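PDB 5DK5: 3'-5' exonuclease crn-4 from Caenorhabditis elegans, which digests RNA and DNA from their 3' ends as a DEDDh-family, metal-dependent exonuclease and takes part in the degradation of DNA during apoptosis. Local coordinates for residues B[151-156]-B[213-218]; B[64-69]-B[96-101]; B[34-39]-B[298-303]; B[19-24]-B[47-52]; B[72-77]-B[84-89]. One frame throughout, in Å; residues are numbered along the deposited sequence.

Contact 1: B[151-156]-B[213-218]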
# COMPACT_ATOMS: atom_id res chain seq x y z
N LEU B 151 7.36 17.79 23.63
CA LEU B 151 8.33 17.51 24.67
C LEU B 151 9.76 17.74 24.20
O LEU B 151 10.63 18.10 24.99
CB LEU B 151 8.18 16.07 25.17
CG LEU B 151 8.90 15.75 26.49
CD1 LEU B 151 8.27 16.51 27.64
CD2 LEU B 151 8.88 14.26 26.76
N TYR B 152 10.00 17.53 22.91
CA TYR B 152 11.34 17.70 22.35
C TYR B 152 11.72 19.17 22.32
O TYR B 152 12.90 19.53 22.43
CB TYR B 152 11.43 17.11 20.94
CG TYR B 152 12.82 17.14 20.37
CD1 TYR B 152 13.76 16.20 20.74
CD2 TYR B 152 13.20 18.12 19.45
CE1 TYR B 152 15.04 16.22 20.22
CE2 TYR B 152 14.48 18.15 18.93
CZ TYR B 152 15.39 17.20 19.31
OH TYR B 152 16.67 17.22 18.79
N LYS B 153 10.72 20.03 22.16
CA LYS B 153 10.94 21.46 22.16
C LYS B 153 11.37 21.94 23.54
O LYS B 153 12.22 22.82 23.67
CB LYS B 153 9.67 22.19 21.72
CG LYS B 153 9.82 23.70 21.65
CD LYS B 153 8.51 24.34 21.20
CE LYS B 153 8.60 25.85 21.21
NZ LYS B 153 7.30 26.45 20.86
N ILE B 154 10.77 21.35 24.57
CA ILE B 154 11.15 21.65 25.95
C ILE B 154 12.55 21.11 26.22
O ILE B 154 13.36 21.74 26.89
CB ILE B 154 10.16 21.06 26.96
CG1 ILE B 154 8.74 21.55 26.65
CG2 ILE B 154 10.56 21.43 28.39
CD1 ILE B 154 7.67 20.94 27.52
N PHE B 155 12.81 19.92 25.67
CA PHE B 155 14.11 19.28 25.80
C PHE B 155 15.21 20.16 25.20
O PHE B 155 16.33 20.19 25.71
CB PHE B 155 14.09 17.91 25.12
CG PHE B 155 15.44 17.27 24.99
CD1 PHE B 155 16.10 16.80 26.11
CD2 PHE B 155 16.03 17.13 23.75
CE1 PHE B 155 17.34 16.20 25.99
CE2 PHE B 155 17.27 16.53 23.63
CZ PHE B 155 17.93 16.06 24.75
N THR B 156 14.88 20.86 24.13
CA THR B 156 15.82 21.80 23.51
C THR B 156 16.17 22.92 24.48
O THR B 156 17.34 23.27 24.64
CB THR B 156 15.23 22.41 22.22
OG1 THR B 156 15.10 21.39 21.22
CG2 THR B 156 16.13 23.52 21.67
N THR B 213 4.75 22.66 29.81
CA THR B 213 3.48 23.31 29.52
C THR B 213 3.19 23.23 28.02
O THR B 213 4.07 22.89 27.23
CB THR B 213 3.48 24.80 29.94
OG1 THR B 213 4.23 24.96 31.15
CG2 THR B 213 2.06 25.31 30.14
N VAL B 214 1.95 23.53 27.63
CA VAL B 214 1.60 23.69 26.23
C VAL B 214 2.52 24.73 25.57
O VAL B 214 2.56 25.88 25.99
CB VAL B 214 0.12 24.13 26.06
CG1 VAL B 214 -0.17 24.57 24.62
CG2 VAL B 214 -0.82 23.01 26.49
N ASN B 215 3.26 24.30 24.56
CA ASN B 215 4.20 25.17 23.86
C ASN B 215 3.93 25.26 22.36
O ASN B 215 4.61 26.00 21.64
CB ASN B 215 5.64 24.69 24.09
CG ASN B 215 5.83 23.22 23.76
OD1 ASN B 215 4.93 22.57 23.22
ND2 ASN B 215 7.01 22.70 24.08
N GLU B 216 2.93 24.51 21.89
CA GLU B 216 2.53 24.56 20.48
C GLU B 216 1.01 24.59 20.35
O GLU B 216 0.30 23.88 21.06
CB GLU B 216 3.11 23.37 19.72
CG GLU B 216 4.61 23.46 19.49
CD GLU B 216 5.12 22.44 18.48
OE1 GLU B 216 4.32 21.63 17.98
OE2 GLU B 216 6.34 22.46 18.19
N LEU B 217 0.54 25.42 19.43
CA LEU B 217 -0.89 25.56 19.14
C LEU B 217 -1.13 25.41 17.64
O LEU B 217 -0.24 25.70 16.83
CB LEU B 217 -1.41 26.92 19.60
CG LEU B 217 -1.05 27.38 21.02
CD1 LEU B 217 -1.34 28.86 21.17
CD2 LEU B 217 -1.81 26.57 22.05
N LEU B 218 -2.32 24.95 17.28
CA LEU B 218 -2.71 24.85 15.88
C LEU B 218 -3.70 25.95 15.52
O LEU B 218 -4.80 26.01 16.06
CB LEU B 218 -3.33 23.47 15.59
CG LEU B 218 -2.41 22.26 15.75
CD1 LEU B 218 -3.11 21.01 15.24
CD2 LEU B 218 -1.08 22.46 15.02
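Lys153 and Asn215 run alongside one another with opposite headings, the lysine reaching from helix 151-161 toward the start of strand 216-219. Lys153 sets out with CG anti to its backbone N (chi1 -178°), and the rest of the chain is fully extended. Lys153 CB lies 3.6 Å from Asn215 ND2, and Lys153 CG 3.8 Å from the same nitrogen. Next, Lys153 CD passes Asn215 ND2 at 3.6 Å while also skirting Glu216 OE2 at 4.2 Å. Beyond it, Lys153 CE comes within 4.0 Å of Asn215 O, and Lys153 NZ donates to that oxygen over 2.8 Å, approaching at a tilt of 32° from the carbonyl plane. The ammonium also bonds Thr256 OG1, so a long, flexible residue suits a place where it must reach from the helix to a loop carbonyl and to strand 253-256. Asn215 ND2 also meets Ile154 CG1, at 3.3 Å, and the CD1 end of Ile154 reaches the backbone of Thr213. The carboxamide and carboxylate are tied down from outside: Asn150 N donates to Asn215 OD1, and Asn150 ND2 to Glu216 OE2. Asn215 and Glu216 together face Tyr148 on strand 147-150 and form a classic beta bulge, where the helix that follows one strand of this RNase H-like sheet packs against the start of the neighbouring strand 216-219.

Contact 2: B[64-69]-B[96-101]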
# COMPACT_ATOMS: atom_id res chain seq x y z
N LYS B 64 -5.22 0.86 20.97
CA LYS B 64 -6.02 0.20 19.95
C LYS B 64 -5.32 0.19 18.61
O LYS B 64 -4.62 1.14 18.25
CB LYS B 64 -7.38 0.89 19.81
CG LYS B 64 -8.53 0.19 20.53
CD LYS B 64 -8.59 0.55 22.00
CE LYS B 64 -9.96 0.24 22.58
NZ LYS B 64 -10.32 -1.20 22.43
N TYR B 65 -5.50 -0.90 17.87
CA TYR B 65 -5.12 -0.95 16.47
C TYR B 65 -6.22 -0.30 15.65
O TYR B 65 -7.36 -0.19 16.11
CB TYR B 65 -4.89 -2.40 16.02
CG TYR B 65 -3.69 -3.05 16.67
CD1 TYR B 65 -2.41 -2.59 16.42
CD2 TYR B 65 -3.84 -4.13 17.53
CE1 TYR B 65 -1.31 -3.17 17.01
CE2 TYR B 65 -2.75 -4.73 18.12
CZ TYR B 65 -1.48 -4.25 17.86
OH TYR B 65 -0.38 -4.83 18.44
N VAL B 66 -5.88 0.14 14.44
CA VAL B 66 -6.83 0.80 13.55
C VAL B 66 -6.71 0.23 12.14
O VAL B 66 -5.60 0.07 11.63
CB VAL B 66 -6.62 2.32 13.52
CG1 VAL B 66 -7.65 3.00 12.62
CG2 VAL B 66 -6.69 2.91 14.91
N LYS B 67 -7.84 -0.07 11.52
CA LYS B 67 -7.85 -0.59 10.16
C LYS B 67 -7.84 0.56 9.15
O LYS B 67 -8.78 1.35 9.11
CB LYS B 67 -9.07 -1.49 9.92
CG LYS B 67 -9.10 -2.11 8.53
CD LYS B 67 -10.43 -2.76 8.22
CE LYS B 67 -10.60 -4.07 8.96
NZ LYS B 67 -11.93 -4.68 8.70
N PRO B 68 -6.78 0.65 8.32
CA PRO B 68 -6.75 1.66 7.25
C PRO B 68 -7.64 1.26 6.08
O PRO B 68 -7.95 0.07 5.95
CB PRO B 68 -5.28 1.70 6.85
CG PRO B 68 -4.79 0.33 7.12
CD PRO B 68 -5.56 -0.17 8.32
N VAL B 69 -8.04 2.21 5.24
CA VAL B 69 -8.96 1.94 4.14
C VAL B 69 -8.41 2.33 2.77
O VAL B 69 -8.90 1.86 1.74
CB VAL B 69 -10.31 2.66 4.34
CG1 VAL B 69 -10.99 2.16 5.61
CG2 VAL B 69 -10.11 4.17 4.40
N ASP B 96 -12.74 6.00 12.70
CA ASP B 96 -13.91 6.69 13.22
C ASP B 96 -14.46 5.98 14.45
O ASP B 96 -14.90 6.62 15.41
CB ASP B 96 -14.99 6.80 12.15
CG ASP B 96 -15.34 5.47 11.52
OD1 ASP B 96 -14.42 4.67 11.26
OD2 ASP B 96 -16.55 5.23 11.28
N VAL B 97 -14.42 4.65 14.44
CA VAL B 97 -14.89 3.86 15.57
C VAL B 97 -13.92 3.98 16.75
O VAL B 97 -14.34 4.21 17.88
CB VAL B 97 -15.04 2.38 15.20
CG1 VAL B 97 -15.48 1.55 16.40
CG2 VAL B 97 -16.03 2.22 14.06
N VAL B 98 -12.64 3.83 16.47
CA VAL B 98 -11.62 3.89 17.50
C VAL B 98 -11.55 5.27 18.13
O VAL B 98 -11.33 5.41 19.33
CB VAL B 98 -10.23 3.51 16.95
CG1 VAL B 98 -9.15 3.72 17.99
CG2 VAL B 98 -10.24 2.06 16.48
N TYR B 99 -11.73 6.31 17.31
CA TYR B 99 -11.74 7.67 17.81
C TYR B 99 -12.93 7.91 18.73
O TYR B 99 -12.84 8.63 19.71
CB TYR B 99 -11.75 8.69 16.67
CG TYR B 99 -11.79 10.12 17.15
CD1 TYR B 99 -10.66 10.72 17.69
CD2 TYR B 99 -12.96 10.87 17.07
CE1 TYR B 99 -10.70 12.03 18.14
CE2 TYR B 99 -13.00 12.18 17.52
CZ TYR B 99 -11.87 12.75 18.05
OH TYR B 99 -11.90 14.05 18.50
N GLU B 100 -14.06 7.28 18.39
CA GLU B 100 -15.26 7.38 19.22
C GLU B 100 -15.03 6.69 20.56
O GLU B 100 -15.47 7.18 21.60
CB GLU B 100 -16.46 6.77 18.49
CG GLU B 100 -17.73 6.70 19.31
CD GLU B 100 -18.18 8.06 19.83
OE1 GLU B 100 -17.92 9.08 19.14
OE2 GLU B 100 -18.79 8.11 20.92
N GLN B 101 -14.33 5.56 20.53
CA GLN B 101 -13.99 4.85 21.76
C GLN B 101 -13.01 5.67 22.59
O GLN B 101 -13.04 5.64 23.82
CB GLN B 101 -13.38 3.48 21.43
CG GLN B 101 -14.37 2.50 20.80
CD GLN B 101 -13.70 1.25 20.27
OE1 GLN B 101 -12.52 1.26 19.91
NE2 GLN B 101 -14.45 0.16 20.20
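Val98, on helix 95-109, carries the apolar part of this contact, spreading its two methyls over the end of strand 55-65. With CG1 anti to the backbone N (chi1 173°), the valine sets CG1 3.8 Å from Lys64 CB. The methyl Val66 CG2 lies 4.0 Å from both Val98 CG1 and Val98 CG2, so one branch of Val66 meets the whole fork of its partner. Branched side chains suit this spot because they fill it without a long chain that must be ordered. An alanine at Val98 would probably open a gap over Lys64 CB and the Val66 methyl, since both touching branches would be gone.

One contact pairs a methyl with the backbone: Val98 CG2 rests 3.7 Å from Tyr65 O. Tyr65 itself turns its ring the other way, toward Ile84 and Ser88, while Val98 also packs on Phe44 of strand 41-50.

The end of the lysine meets Gln101 in van der Waals contact. Lys64, bent at chi2 and chi4, crosses Gln101 at about a right angle. Lys64 CE lies 3.8 Å from Gln101 OE1, and Lys64 NZ stays 4.2 Å from that oxygen, beyond bonding distance. The chemistry therefore implies that the helix is held on the sheet here by van der Waals packing of valines and the lysine's aliphatic part, with the flexible polar groups gathered at its margin.

Contact 3: B[34-39]-B[298-303]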
# COMPACT_ATOMS: atom_id res chain seq x y z
N ASN B 34 8.89 6.92 -0.06
CA ASN B 34 7.94 7.85 -0.66
C ASN B 34 7.19 8.69 0.38
O ASN B 34 6.46 8.16 1.22
CB ASN B 34 6.93 7.10 -1.51
CG ASN B 34 5.93 8.02 -2.18
OD1 ASN B 34 6.22 9.18 -2.44
ND2 ASN B 34 4.74 7.49 -2.46
N GLN B 35 7.37 10.01 0.31
CA GLN B 35 6.71 10.93 1.22
C GLN B 35 5.34 11.36 0.71
O GLN B 35 4.52 11.87 1.47
CB GLN B 35 7.59 12.17 1.46
CG GLN B 35 8.86 11.88 2.24
CD GLN B 35 8.58 11.34 3.63
OE1 GLN B 35 7.73 11.87 4.35
NE2 GLN B 35 9.28 10.28 4.01
N ASP B 36 5.09 11.15 -0.58
CA ASP B 36 3.78 11.46 -1.14
C ASP B 36 2.85 10.29 -0.84
O ASP B 36 2.39 9.59 -1.74
CB ASP B 36 3.87 11.71 -2.65
CG ASP B 36 2.64 12.42 -3.20
OD1 ASP B 36 1.66 12.57 -2.44
OD2 ASP B 36 2.66 12.81 -4.38
N TYR B 37 2.58 10.09 0.45
CA TYR B 37 1.86 8.93 0.93
C TYR B 37 0.72 9.34 1.85
O TYR B 37 0.93 10.15 2.76
CB TYR B 37 2.82 8.00 1.66
CG TYR B 37 2.31 6.59 1.87
CD1 TYR B 37 1.57 6.26 3.01
CD2 TYR B 37 2.57 5.59 0.95
CE1 TYR B 37 1.10 4.98 3.20
CE2 TYR B 37 2.10 4.31 1.13
CZ TYR B 37 1.37 4.01 2.26
OH TYR B 37 0.90 2.72 2.44
N PRO B 38 -0.49 8.80 1.64
CA PRO B 38 -1.65 9.16 2.46
C PRO B 38 -1.67 8.40 3.79
O PRO B 38 -2.46 7.47 3.96
CB PRO B 38 -2.83 8.78 1.57
CG PRO B 38 -2.34 7.59 0.83
CD PRO B 38 -0.87 7.83 0.59
N CYS B 39 -0.80 8.80 4.71
CA CYS B 39 -0.64 8.12 5.99
C CYS B 39 -1.96 7.99 6.74
O CYS B 39 -2.63 8.98 7.03
CB CYS B 39 0.37 8.86 6.86
SG CYS B 39 2.02 8.98 6.14
N PRO B 298 1.08 15.73 -9.87
CA PRO B 298 0.08 15.95 -8.82
C PRO B 298 0.55 15.50 -7.44
O PRO B 298 1.34 14.57 -7.33
CB PRO B 298 -1.11 15.08 -9.28
CG PRO B 298 -0.76 14.57 -10.65
CD PRO B 298 0.73 14.58 -10.72
N ILE B 299 0.05 16.18 -6.40
CA ILE B 299 0.31 15.77 -5.03
C ILE B 299 -0.69 14.68 -4.64
O ILE B 299 -1.86 14.97 -4.37
CB ILE B 299 0.18 16.95 -4.04
CG1 ILE B 299 0.97 18.16 -4.54
CG2 ILE B 299 0.65 16.54 -2.65
CD1 ILE B 299 2.47 17.95 -4.63
N HIS B 300 -0.24 13.43 -4.63
CA HIS B 300 -1.13 12.29 -4.44
C HIS B 300 -1.90 12.36 -3.11
O HIS B 300 -3.11 12.18 -3.09
CB HIS B 300 -0.34 10.98 -4.51
CG HIS B 300 -1.12 9.78 -4.06
ND1 HIS B 300 -2.25 9.34 -4.72
CD2 HIS B 300 -0.93 8.94 -3.02
CE1 HIS B 300 -2.72 8.27 -4.10
NE2 HIS B 300 -1.94 8.01 -3.07
N PHE B 301 -1.19 12.62 -2.02
CA PHE B 301 -1.82 12.58 -0.70
C PHE B 301 -2.83 13.71 -0.53
O PHE B 301 -3.78 13.59 0.24
CB PHE B 301 -0.75 12.64 0.41
CG PHE B 301 -0.26 14.03 0.73
CD1 PHE B 301 -0.95 14.84 1.61
CD2 PHE B 301 0.91 14.51 0.16
CE1 PHE B 301 -0.50 16.11 1.91
CE2 PHE B 301 1.37 15.78 0.46
CZ PHE B 301 0.66 16.58 1.33
N ALA B 302 -2.61 14.81 -1.24
CA ALA B 302 -3.56 15.92 -1.22
C ALA B 302 -4.78 15.56 -2.05
O ALA B 302 -5.92 15.81 -1.65
CB ALA B 302 -2.91 17.19 -1.74
N LYS B 303 -4.54 14.95 -3.21
CA LYS B 303 -5.60 14.61 -4.14
C LYS B 303 -6.56 13.58 -3.56
O LYS B 303 -7.77 13.71 -3.67
CB LYS B 303 -5.00 14.06 -5.44
CG LYS B 303 -5.92 14.15 -6.65
CD LYS B 303 -6.06 15.59 -7.13
CE LYS B 303 -6.78 15.67 -8.46
NZ LYS B 303 -6.85 17.07 -8.96
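Pro38 and Phe301 bring their CA atoms within 4.7 Å where the loop 34-39, with inverse gamma turns centred on Asp36 and Pro38, meets the start of helix 300-305. The carboxylate of Asp36, with CG anti to the backbone N (chi1 -163°), takes the amides of the helix's first turn. Phe301 N donates to Asp36 OD1 at 2.9 Å, nearly along the C-O axis, and His300 N to the syn lone pair of Asp36 OD2 at 3.0 Å. A short acid suits this place, for helix-start amides would probably favour its negative charge. OD2 is also bridged to Arg236, so an alanine at Asp36 would probably leave two amides and this arginine without their acceptor. Asp36 OD1 also lies at the edge of the Phe301 ring, 3.3 Å from CD2. The phenyl ring packs on helix 239-249, meeting Phe246 edge-to-face, Pro38 rests on Tyr132 of helix 124-136, and the imidazole of His300 bonds Thr73 and Asp90 of the second subunit.

Contact 4: B[19-24]-B[47-52]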
# COMPACT_ATOMS: atom_id res chain seq x y z
N ASP B 19 -3.19 18.89 35.90
CA ASP B 19 -3.12 17.80 36.87
C ASP B 19 -2.93 16.45 36.17
O ASP B 19 -2.51 15.48 36.80
CB ASP B 19 -4.39 17.77 37.73
CG ASP B 19 -4.31 18.71 38.92
OD1 ASP B 19 -3.65 19.77 38.81
OD2 ASP B 19 -4.90 18.39 39.97
N THR B 20 -3.22 16.41 34.88
CA THR B 20 -3.10 15.19 34.09
C THR B 20 -2.45 15.46 32.74
O THR B 20 -2.82 16.41 32.04
CB THR B 20 -4.47 14.52 33.86
OG1 THR B 20 -5.12 14.31 35.11
CG2 THR B 20 -4.31 13.19 33.14
N LEU B 21 -1.48 14.63 32.38
CA LEU B 21 -0.85 14.68 31.07
C LEU B 21 -0.96 13.33 30.37
O LEU B 21 -0.55 12.30 30.91
CB LEU B 21 0.62 15.09 31.19
CG LEU B 21 0.89 16.50 31.73
CD1 LEU B 21 2.39 16.71 31.91
CD2 LEU B 21 0.31 17.56 30.80
N LEU B 22 -1.51 13.35 29.16
CA LEU B 22 -1.69 12.13 28.38
C LEU B 22 -0.62 12.03 27.30
O LEU B 22 -0.63 12.79 26.33
CB LEU B 22 -3.08 12.11 27.74
CG LEU B 22 -4.27 12.23 28.69
CD1 LEU B 22 -5.58 12.23 27.91
CD2 LEU B 22 -4.27 11.11 29.72
N ILE B 23 0.30 11.10 27.47
CA ILE B 23 1.35 10.89 26.48
C ILE B 23 0.76 10.15 25.29
O ILE B 23 0.42 8.97 25.38
CB ILE B 23 2.54 10.11 27.06
CG1 ILE B 23 3.22 10.90 28.18
CG2 ILE B 23 3.56 9.78 25.98
CD1 ILE B 23 2.60 10.73 29.55
N LEU B 24 0.63 10.86 24.17
CA LEU B 24 -0.05 10.33 22.99
C LEU B 24 0.93 9.90 21.90
O LEU B 24 1.99 10.51 21.73
CB LEU B 24 -1.01 11.40 22.44
CG LEU B 24 -1.73 11.09 21.12
CD1 LEU B 24 -3.12 11.71 21.14
CD2 LEU B 24 -0.94 11.62 19.93
N VAL B 47 -0.86 6.90 27.31
CA VAL B 47 -0.62 6.58 28.72
C VAL B 47 -0.72 7.86 29.54
O VAL B 47 -0.26 8.92 29.12
CB VAL B 47 0.76 5.91 28.93
CG1 VAL B 47 1.89 6.86 28.55
CG2 VAL B 47 0.91 5.46 30.38
N ALA B 48 -1.34 7.75 30.71
CA ALA B 48 -1.60 8.91 31.54
C ALA B 48 -0.47 9.15 32.54
O ALA B 48 0.12 8.20 33.05
CB ALA B 48 -2.92 8.75 32.27
N TYR B 49 -0.17 10.42 32.79
CA TYR B 49 0.81 10.80 33.80
C TYR B 49 0.18 11.71 34.84
O TYR B 49 -0.39 12.75 34.51
CB TYR B 49 2.01 11.49 33.16
CG TYR B 49 3.00 12.04 34.16
CD1 TYR B 49 3.84 11.19 34.88
CD2 TYR B 49 3.10 13.40 34.39
CE1 TYR B 49 4.74 11.69 35.80
CE2 TYR B 49 4.01 13.91 35.30
CZ TYR B 49 4.82 13.05 36.00
OH TYR B 49 5.72 13.55 36.91
N ASP B 50 0.28 11.30 36.11
CA ASP B 50 -0.27 12.07 37.22
C ASP B 50 0.76 13.11 37.65
O ASP B 50 1.79 12.77 38.23
CB ASP B 50 -0.64 11.13 38.37
CG ASP B 50 -1.38 11.84 39.50
OD1 ASP B 50 -0.92 12.91 39.95
OD2 ASP B 50 -2.42 11.31 39.94
N VAL B 51 0.47 14.38 37.38
CA VAL B 51 1.44 15.44 37.61
C VAL B 51 1.65 15.73 39.10
O VAL B 51 2.79 15.74 39.56
CB VAL B 51 1.04 16.75 36.88
CG1 VAL B 51 1.97 17.90 37.25
CG2 VAL B 51 1.04 16.53 35.38
N PRO B 52 0.56 15.97 39.86
CA PRO B 52 0.78 16.25 41.29
C PRO B 52 1.47 15.13 42.04
O PRO B 52 2.35 15.39 42.86
CB PRO B 52 -0.64 16.45 41.82
CG PRO B 52 -1.45 16.83 40.65
CD PRO B 52 -0.86 16.09 39.50
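Ile23 and Val47 form a hydrogen-bonded pair in which Ile23 N donates to Val47 O over 2.8 Å and Val47 N returns the bond to Ile23 O. Leu21 and Tyr49 repeat this exchange, with Tyr49 N 2.7 Å from Leu21 O and Leu21 N bonded to Tyr49 O. Between these pairs, Leu22 faces Ala48 with their CA atoms 4.5 Å apart, a close pairing that a small residue suits, and Leu22 CD2 leans over to Ala48 CB. On the other face, Val47 CG1, set between its backbone N and carbonyl carbon (chi1 63°), packs 3.6 Å from Ile23 CB. Ile23 CD1 touches Tyr49 CB at 3.7 Å, and Leu21 CG meets Val51 CG2. Leu21 runs alongside the Tyr49 side chain, Leu21 CD1 4.2 Å from Tyr49 CD2. Segments 20-24 and 47-50 run antiparallel, their directions 151° apart, within the mixed sheet of the RNase H-like exonuclease fold, and strand 20-28 goes on to carry the metal ligands Asp25 and Glu27. Helix 191-207, which bears the ligand Asp194, covers the face of Ile23, Val47 and Tyr49 through Ile198, Cys195 and Ile206. Leu22 packs instead against Phe116 and Phe118 of strand 116-120. Farther out, the phenol of Tyr49 is anchored by Asp54 OD1.

Contact 5: B[72-77]-B[84-89]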
# COMPACT_ATOMS: atom_id res chain seq x y z
N ARG B 72 -4.63 -0.96 2.55
CA ARG B 72 -5.07 -1.95 3.52
C ARG B 72 -4.03 -3.02 3.81
O ARG B 72 -4.14 -3.76 4.78
CB ARG B 72 -6.37 -2.60 3.04
CG ARG B 72 -7.47 -1.57 2.80
CD ARG B 72 -8.74 -2.18 2.25
NE ARG B 72 -9.53 -1.17 1.57
CZ ARG B 72 -10.73 -1.37 1.05
NH1 ARG B 72 -11.31 -2.56 1.13
NH2 ARG B 72 -11.36 -0.37 0.45
N THR B 73 -3.01 -3.09 2.96
CA THR B 73 -1.88 -3.99 3.18
C THR B 73 -0.66 -3.19 3.61
O THR B 73 -0.15 -2.36 2.86
CB THR B 73 -1.51 -4.79 1.90
OG1 THR B 73 -2.69 -5.34 1.31
CG2 THR B 73 -0.54 -5.91 2.24
N LEU B 74 -0.20 -3.43 4.84
CA LEU B 74 1.01 -2.78 5.33
C LEU B 74 2.22 -3.19 4.49
O LEU B 74 2.42 -4.38 4.23
CB LEU B 74 1.26 -3.11 6.80
CG LEU B 74 0.17 -2.74 7.81
CD1 LEU B 74 0.67 -3.02 9.22
CD2 LEU B 74 -0.26 -1.29 7.66
N THR B 75 3.02 -2.22 4.08
CA THR B 75 4.26 -2.51 3.39
C THR B 75 5.20 -3.19 4.38
O THR B 75 5.02 -3.09 5.59
CB THR B 75 4.93 -1.24 2.83
OG1 THR B 75 5.36 -0.41 3.91
CG2 THR B 75 3.97 -0.47 1.95
N LYS B 76 6.21 -3.88 3.85
CA LYS B 76 7.14 -4.61 4.70
C LYS B 76 7.91 -3.66 5.61
O LYS B 76 8.13 -3.96 6.79
CB LYS B 76 8.11 -5.43 3.85
CG LYS B 76 9.11 -6.26 4.64
CD LYS B 76 8.42 -7.32 5.50
CE LYS B 76 9.42 -8.08 6.35
NZ LYS B 76 10.48 -8.74 5.52
N ASN B 77 8.31 -2.51 5.07
CA ASN B 77 9.08 -1.54 5.85
C ASN B 77 8.22 -0.87 6.91
O ASN B 77 8.72 -0.45 7.95
CB ASN B 77 9.72 -0.50 4.92
CG ASN B 77 8.70 0.29 4.12
OD1 ASN B 77 8.25 1.35 4.55
ND2 ASN B 77 8.33 -0.23 2.95
N ILE B 84 3.87 -3.64 13.86
CA ILE B 84 2.48 -4.06 13.77
C ILE B 84 2.32 -5.16 12.71
O ILE B 84 2.71 -4.95 11.56
CB ILE B 84 1.56 -2.88 13.43
CG1 ILE B 84 1.69 -1.79 14.49
CG2 ILE B 84 0.10 -3.34 13.33
CD1 ILE B 84 0.96 -0.50 14.16
N PRO B 85 1.77 -6.32 13.09
CA PRO B 85 1.53 -7.37 12.09
C PRO B 85 0.24 -7.12 11.32
O PRO B 85 -0.68 -6.46 11.82
CB PRO B 85 1.43 -8.64 12.94
CG PRO B 85 0.89 -8.17 14.23
CD PRO B 85 1.45 -6.79 14.46
N GLN B 86 0.17 -7.65 10.10
CA GLN B 86 -0.99 -7.46 9.24
C GLN B 86 -2.28 -7.96 9.89
O GLN B 86 -3.33 -7.33 9.76
CB GLN B 86 -0.78 -8.18 7.90
CG GLN B 86 -1.88 -7.94 6.88
CD GLN B 86 -1.98 -6.48 6.48
OE1 GLN B 86 -0.97 -5.83 6.21
NE2 GLN B 86 -3.20 -5.96 6.44
N ARG B 87 -2.19 -9.08 10.59
CA ARG B 87 -3.36 -9.70 11.20
C ARG B 87 -4.02 -8.76 12.21
O ARG B 87 -5.24 -8.81 12.41
CB ARG B 87 -2.98 -11.02 11.87
CG ARG B 87 -1.94 -10.88 12.98
CD ARG B 87 -1.51 -12.24 13.51
NE ARG B 87 -0.53 -12.13 14.58
CZ ARG B 87 -0.83 -11.97 15.87
NH1 ARG B 87 -2.09 -11.89 16.27
NH2 ARG B 87 0.15 -11.88 16.77
N SER B 88 -3.23 -7.90 12.84
CA SER B 88 -3.74 -7.03 13.89
C SER B 88 -4.63 -5.92 13.35
O SER B 88 -5.58 -5.50 14.02
CB SER B 88 -2.58 -6.43 14.70
OG SER B 88 -2.01 -7.39 15.57
N ILE B 89 -4.34 -5.44 12.14
CA ILE B 89 -5.15 -4.37 11.55
C ILE B 89 -6.31 -4.94 10.74
O ILE B 89 -7.32 -4.26 10.54
CB ILE B 89 -4.31 -3.43 10.66
CG1 ILE B 89 -3.73 -4.16 9.44
CG2 ILE B 89 -3.18 -2.79 11.47
CD1 ILE B 89 -3.32 -3.21 8.33
O HOH W 1 1.42 -6.36 5.31
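Leu74 and Gln86 join the loop leading into helix 76-82 to the short helix 86-90 that follows it, beside the active site of the exonuclease fold. The side chain of Ile84, just ahead of the second helix, lies about 4 Å from that of the metal ligand Glu27 and about 7 Å from the bound inhibitor MES. The polar core is the carboxamide of Gln86, which reads the backbone of residues 72-74 as a peptide group would. Its CG lies anti to the backbone N (chi1 -175°), and a bend at chi2 (63°) turns CD back toward residues 72-74. Gln86 NE2 donates to Arg72 O at 2.9 Å, and Gln86 OE1 accepts from Leu74 N at 2.9 Å on a lone pair, in the carbonyl plane. Glutamine suits the place because one flat group supplies both donor and acceptor. NE2 has a second partner in Asp90 OD1, which helps to fix the rotation of the amide. A water at short distance links Gln86 OE1 and Leu74 O. Thr73 directs its CB away from residues 84-89, and its hydroxyl bonds the second subunit. The rest of the contact is apolar. Leu74 CD1 stands 4.2 Å from Ile84 CG2. Leu74 also meets Ile89 tip to tip, Leu74 CG lying 3.6 Å from Ile89 CD1.

Contacts 1, 2 and 4 all reach the central sheet: contact 4 joins strands 20-28 and 41-50, contact 2 lays helix 95-109 on the adjoining strand 55-65, and contact 1 seats helix 151-161 by strand 216-219, beyond the middle of the sheet. Contact 5 comes between the two halves of contact 2 along the chain and touches it, as where Pro68 meets Ile89; their centres are 15 Å apart. Contact 3 spans 259 residues, tying the C-terminal helix 300-305 back to an early loop, and its segments alternate with those of contact 4, their centres about 34 Å apart. Contacts 3 and 5 both touch the second subunit, so they connect the exonuclease fold with the dimer interface.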